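Local structure of putative PTS system, cellobiose-specific IIA component (Streptococcus mutans, 3L8R) at the interface of chains A and B. The protein probably relays a phosphoryl group, taken from HPr onto a histidine, to the next component of a cellobiose-type phosphotransferase system, working as a trimer of helical subunits. Sequence-based numbering; all coordinates share one arbitrary frame. Chains: chain A/B, Putative PTS system, cellobiose-specific IIA component.

Both contacts belong to one interface of the trimeric assembly, and the centres of their C-alpha atoms lie about 29 Å apart. The shared element is the third helix, 91-118 in chain A and 91-117 in chain B: contact 2 sits near its start and contact 1 at its end. Contact 2 also draws in helix 53-82 of chain A and holds the phosphorylatable B:His95, with A:His95 about 9 Å from its centre. The centre of contact 1 is about 29 Å from A:His95, and its described residues pack mainly through apolar groups. The third-helix pair thus probably serves assembly at its far end and, with helix 53-82, the active site.

Contact 1: the interface of chains A and B. Residues chain A 115-116, 119; chain B 113, 116-117.
The phenol ring of B:Tyr117 carries the isobutyl end of A:Leu116 on one face. Methyl CD2 of A:Leu116 stands 3.8 Å from the ring centroid, a CH-pi contact displaced toward the rim, where ring atom CE1 of B:Tyr117 comes within 3.7 Å of that methyl. On the other half of the same face, CG of A:Leu116 approaches CE2 of B:Tyr117 at 3.8 Å, so the branch point and one methyl together lie along the ring. A:Leu116 and B:Tyr117 point in opposite directions as they pass, which brings the phenol OH near the chain A backbone, close to the N of A:Leu116.

The second methyl turns away from the ring and into chain B. There CD1 of A:Leu116 meets CD1 of B:Leu116 at 3.7 Å, the two leucines crossing at a slant. The terminal methyl CE of B:Met113 closes on this same CD1 of A:Leu116 at 3.8 Å, brought there by a bend at the end of the methionine chain (chi3 81°). A:Leu116 thus wedges between the tyrosine face and the aliphatic side chains of B:Met113 and B:Leu116. This is helix-end packing that should help hold the subunits together. Beyond the ring, the phenol oxygen OH of B:Tyr117 is merely near the side-chain amine nitrogen NZ of A:Lys119, at 4.2 Å.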
loop_
_atom_site.group_PDB
_atom_site.type_symbol
_atom_site.label_atom_id
_atom_site.label_comp_id
_atom_site.label_asym_id
_atom_site.label_seq_id
_atom_site.Cartn_x
_atom_site.Cartn_y
_atom_site.Cartn_z
ATOM N N GLU A 115 -13.153 -12.130 9.887
ATOM C CA GLU A 115 -12.900 -13.273 10.753
ATOM C C GLU A 115 -12.894 -12.932 12.252
ATOM O O GLU A 115 -13.619 -13.556 13.015
ATOM C CB GLU A 115 -11.626 -13.973 10.360
ATOM C CG GLU A 115 -11.822 -15.442 10.231
ATOM C CD GLU A 115 -13.059 -15.787 9.413
ATOM O OE1 GLU A 115 -13.240 -15.199 8.313
ATOM O OE2 GLU A 115 -13.860 -16.639 9.895
ATOM N N LEU A 116 -12.103 -11.934 12.661
ATOM C CA LEU A 116 -12.035 -11.448 14.066
ATOM C C LEU A 116 -13.361 -10.901 14.556
ATOM O O LEU A 116 -13.684 -11.020 15.721
ATOM C CB LEU A 116 -11.020 -10.305 14.199
ATOM C CG LEU A 116 -9.859 -10.369 15.200
ATOM C CD1 LEU A 116 -9.203 -9.005 15.367
ATOM C CD2 LEU A 116 -10.273 -10.956 16.550
ATOM N N LYS A 119 -15.235 -14.053 15.872
ATOM C CA LYS A 119 -14.649 -14.655 17.113
ATOM C C LYS A 119 -15.062 -14.019 18.458
ATOM O O LYS A 119 -15.881 -13.093 18.537
ATOM C CB LYS A 119 -13.099 -14.668 17.055
ATOM C CG LYS A 119 -12.396 -15.985 16.636
ATOM C CD LYS A 119 -13.033 -16.647 15.410
ATOM C CE LYS A 119 -12.397 -18.015 15.091
ATOM N NZ LYS A 119 -11.358 -17.919 14.005
ATOM N N MET B 113 -3.118 -6.705 14.738
ATOM C CA MET B 113 -4.218 -7.629 14.861
ATOM C C MET B 113 -3.906 -8.829 15.747
ATOM O O MET B 113 -4.793 -9.441 16.315
ATOM C CB MET B 113 -4.725 -8.042 13.499
ATOM C CG MET B 113 -5.782 -7.085 12.985
ATOM S SD MET B 113 -6.405 -7.653 11.417
ATOM C CE MET B 113 -7.597 -8.894 11.954
ATOM N N LEU B 116 -5.136 -7.628 19.216
ATOM C CA LEU B 116 -6.547 -7.829 19.532
ATOM C C LEU B 116 -6.760 -9.319 19.718
ATOM O O LEU B 116 -7.210 -9.766 20.762
ATOM C CB LEU B 116 -7.449 -7.364 18.396
ATOM C CG LEU B 116 -8.092 -6.005 18.486
ATOM C CD1 LEU B 116 -8.785 -5.785 17.188
ATOM C CD2 LEU B 116 -9.078 -5.956 19.618
ATOM N N TYR B 117 -6.438 -10.102 18.706
ATOM C CA TYR B 117 -6.624 -11.533 18.843
ATOM C C TYR B 117 -6.332 -12.037 20.272
ATOM O O TYR B 117 -7.213 -12.644 20.895
ATOM C CB TYR B 117 -5.830 -12.319 17.788
ATOM C CG TYR B 117 -6.705 -12.858 16.687
ATOM C CD1 TYR B 117 -7.774 -13.712 16.975
ATOM C CD2 TYR B 117 -6.471 -12.532 15.364
ATOM C CE1 TYR B 117 -8.564 -14.232 15.972
ATOM C CE2 TYR B 117 -7.263 -13.065 14.342
ATOM C CZ TYR B 117 -8.308 -13.896 14.660
ATOM O OH TYR B 117 -9.107 -14.384 13.662
#

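Contact 2: the interface of chains A and B. Residues chain A 74, 78, 97, 101; chain B 91, 95, 98-99.
All the residues here have helical backbones: A:Gln74 and A:Leu78 are one turn apart on helix 53-82, A:Gln97 and A:Met101 one turn apart on helix 91-118, and the chain B residues lie near the start of helix 91-117. The imidazole of B:His95 projects toward chain A, its CG anti to the backbone N (chi1 -178°). Over the centre of one ring face sits methyl CD2 of A:Leu78, 3.9 Å from the centroid, in a CH-pi contact. In the ring plane, at the edge, water 1 bonds to ND1 of B:His95 at 2.8 Å, nearly straight at 169°.

That water joins the subunits. The oxygen of water 1 lies 2.8 Å from the carboxylate OD2 of B:Asp98. Amide NE2 of A:Gln97 is 3.0 Å from the oxygen of water 1. NE2 of A:Gln74 makes a poorly aligned contact, 2.6 Å from the oxygen of water 1. With its amide steeply turned to the ring, OE1 of A:Gln74 comes 3.4 Å from CE1 of B:His95. Beside this water, CG of A:Met101 packs on CB of B:Asp98 at 3.7 Å, while its sulfur SD comes to CE1 of B:His95. CD1 of A:Leu78 meets CG1 of B:Ile91 at 3.5 Å.

B:His95 is the probable phosphohistidine, and B:Asp98 the probable ligand of a magnesium ion shared by the trimer. Water 1 meets ND1, not the tele nitrogen NE2 that would carry the phosphoryl group, so the neighbouring subunit probably helps position the imidazole for transfer.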
loop_
_atom_site.group_PDB
_atom_site.type_symbol
_atom_site.label_atom_id
_atom_site.label_comp_id
_atom_site.label_asym_id
_atom_site.label_seq_id
_atom_site.Cartn_x
_atom_site.Cartn_y
_atom_site.Cartn_z
ATOM N N GLN A 74 -3.587 -4.270 -14.777
ATOM C CA GLN A 74 -2.182 -4.266 -14.354
ATOM C C GLN A 74 -1.413 -5.489 -14.885
ATOM O O GLN A 74 -0.257 -5.372 -15.339
ATOM C CB GLN A 74 -1.998 -4.118 -12.834
ATOM C CG GLN A 74 -0.541 -4.122 -12.434
ATOM C CD GLN A 74 -0.333 -3.850 -10.963
ATOM O OE1 GLN A 74 -0.304 -4.761 -10.135
ATOM N NE2 GLN A 74 -0.208 -2.585 -10.623
ATOM N N LEU A 78 2.083 -5.385 -17.149
ATOM C CA LEU A 78 3.283 -6.119 -16.755
ATOM C C LEU A 78 3.688 -7.120 -17.842
ATOM O O LEU A 78 4.835 -7.152 -18.265
ATOM C CB LEU A 78 3.033 -6.842 -15.444
ATOM C CG LEU A 78 3.438 -6.230 -14.105
ATOM C CD1 LEU A 78 3.642 -4.772 -14.135
ATOM C CD2 LEU A 78 2.429 -6.620 -13.036
ATOM N N GLN A 97 -1.433 2.201 -9.987
ATOM C CA GLN A 97 -0.851 1.055 -9.339
ATOM C C GLN A 97 -0.913 1.159 -7.829
ATOM O O GLN A 97 -1.140 0.142 -7.154
ATOM C CB GLN A 97 0.573 0.832 -9.804
ATOM C CG GLN A 97 0.700 0.461 -11.297
ATOM C CD GLN A 97 2.154 0.295 -11.709
ATOM O OE1 GLN A 97 2.721 1.162 -12.400
ATOM N NE2 GLN A 97 2.788 -0.781 -11.238
ATOM N N MET A 101 -2.812 -1.647 -5.597
ATOM C CA MET A 101 -2.134 -2.498 -4.628
ATOM C C MET A 101 -2.522 -2.133 -3.193
ATOM O O MET A 101 -2.614 -3.022 -2.351
ATOM C CB MET A 101 -0.625 -2.442 -4.842
ATOM C CG MET A 101 -0.150 -2.897 -6.267
ATOM S SD MET A 101 -0.222 -4.734 -6.562
ATOM C CE MET A 101 0.992 -5.291 -5.320
ATOM N N ILE B 91 7.945 -0.008 -15.194
ATOM C CA ILE B 91 6.758 -0.477 -14.515
ATOM C C ILE B 91 7.009 -1.597 -13.513
ATOM O O ILE B 91 6.245 -1.702 -12.511
ATOM C CB ILE B 91 5.619 -0.847 -15.521
ATOM C CG1 ILE B 91 4.426 -1.455 -14.779
ATOM C CG2 ILE B 91 6.118 -1.817 -16.603
ATOM C CD1 ILE B 91 3.087 -1.228 -15.413
ATOM N N HIS B 95 6.003 -1.780 -9.605
ATOM C CA HIS B 95 5.251 -2.936 -9.092
ATOM C C HIS B 95 5.930 -3.616 -7.953
ATOM O O HIS B 95 5.278 -4.053 -7.010
ATOM C CB HIS B 95 5.030 -3.948 -10.178
ATOM C CG HIS B 95 4.235 -5.140 -9.733
ATOM N ND1 HIS B 95 2.967 -5.027 -9.195
ATOM C CD2 HIS B 95 4.509 -6.468 -9.791
ATOM C CE1 HIS B 95 2.493 -6.236 -8.940
ATOM N NE2 HIS B 95 3.405 -7.128 -9.297
ATOM N N ASP B 98 5.577 -1.414 -4.909
ATOM C CA ASP B 98 4.261 -1.469 -4.344
ATOM C C ASP B 98 4.204 -2.647 -3.491
ATOM O O ASP B 98 3.698 -2.590 -2.403
ATOM C CB ASP B 98 3.184 -1.603 -5.396
ATOM C CG ASP B 98 2.861 -0.319 -6.023
ATOM O OD1 ASP B 98 3.043 0.763 -5.392
ATOM O OD2 ASP B 98 2.533 -0.369 -7.213
ATOM N N HIS B 99 4.713 -3.736 -4.020
ATOM C CA HIS B 99 4.726 -5.011 -3.352
ATOM C C HIS B 99 5.483 -4.978 -2.042
ATOM O O HIS B 99 4.963 -5.513 -1.060
ATOM C CB HIS B 99 5.296 -6.084 -4.271
ATOM C CG HIS B 99 4.755 -7.434 -3.981
ATOM N ND1 HIS B 99 3.968 -8.117 -4.878
ATOM C CD2 HIS B 99 4.799 -8.187 -2.847
ATOM C CE1 HIS B 99 3.570 -9.250 -4.315
ATOM N NE2 HIS B 99 4.063 -9.320 -3.085
HETATM O O HOH W 1 1.804 -2.471 -8.968
#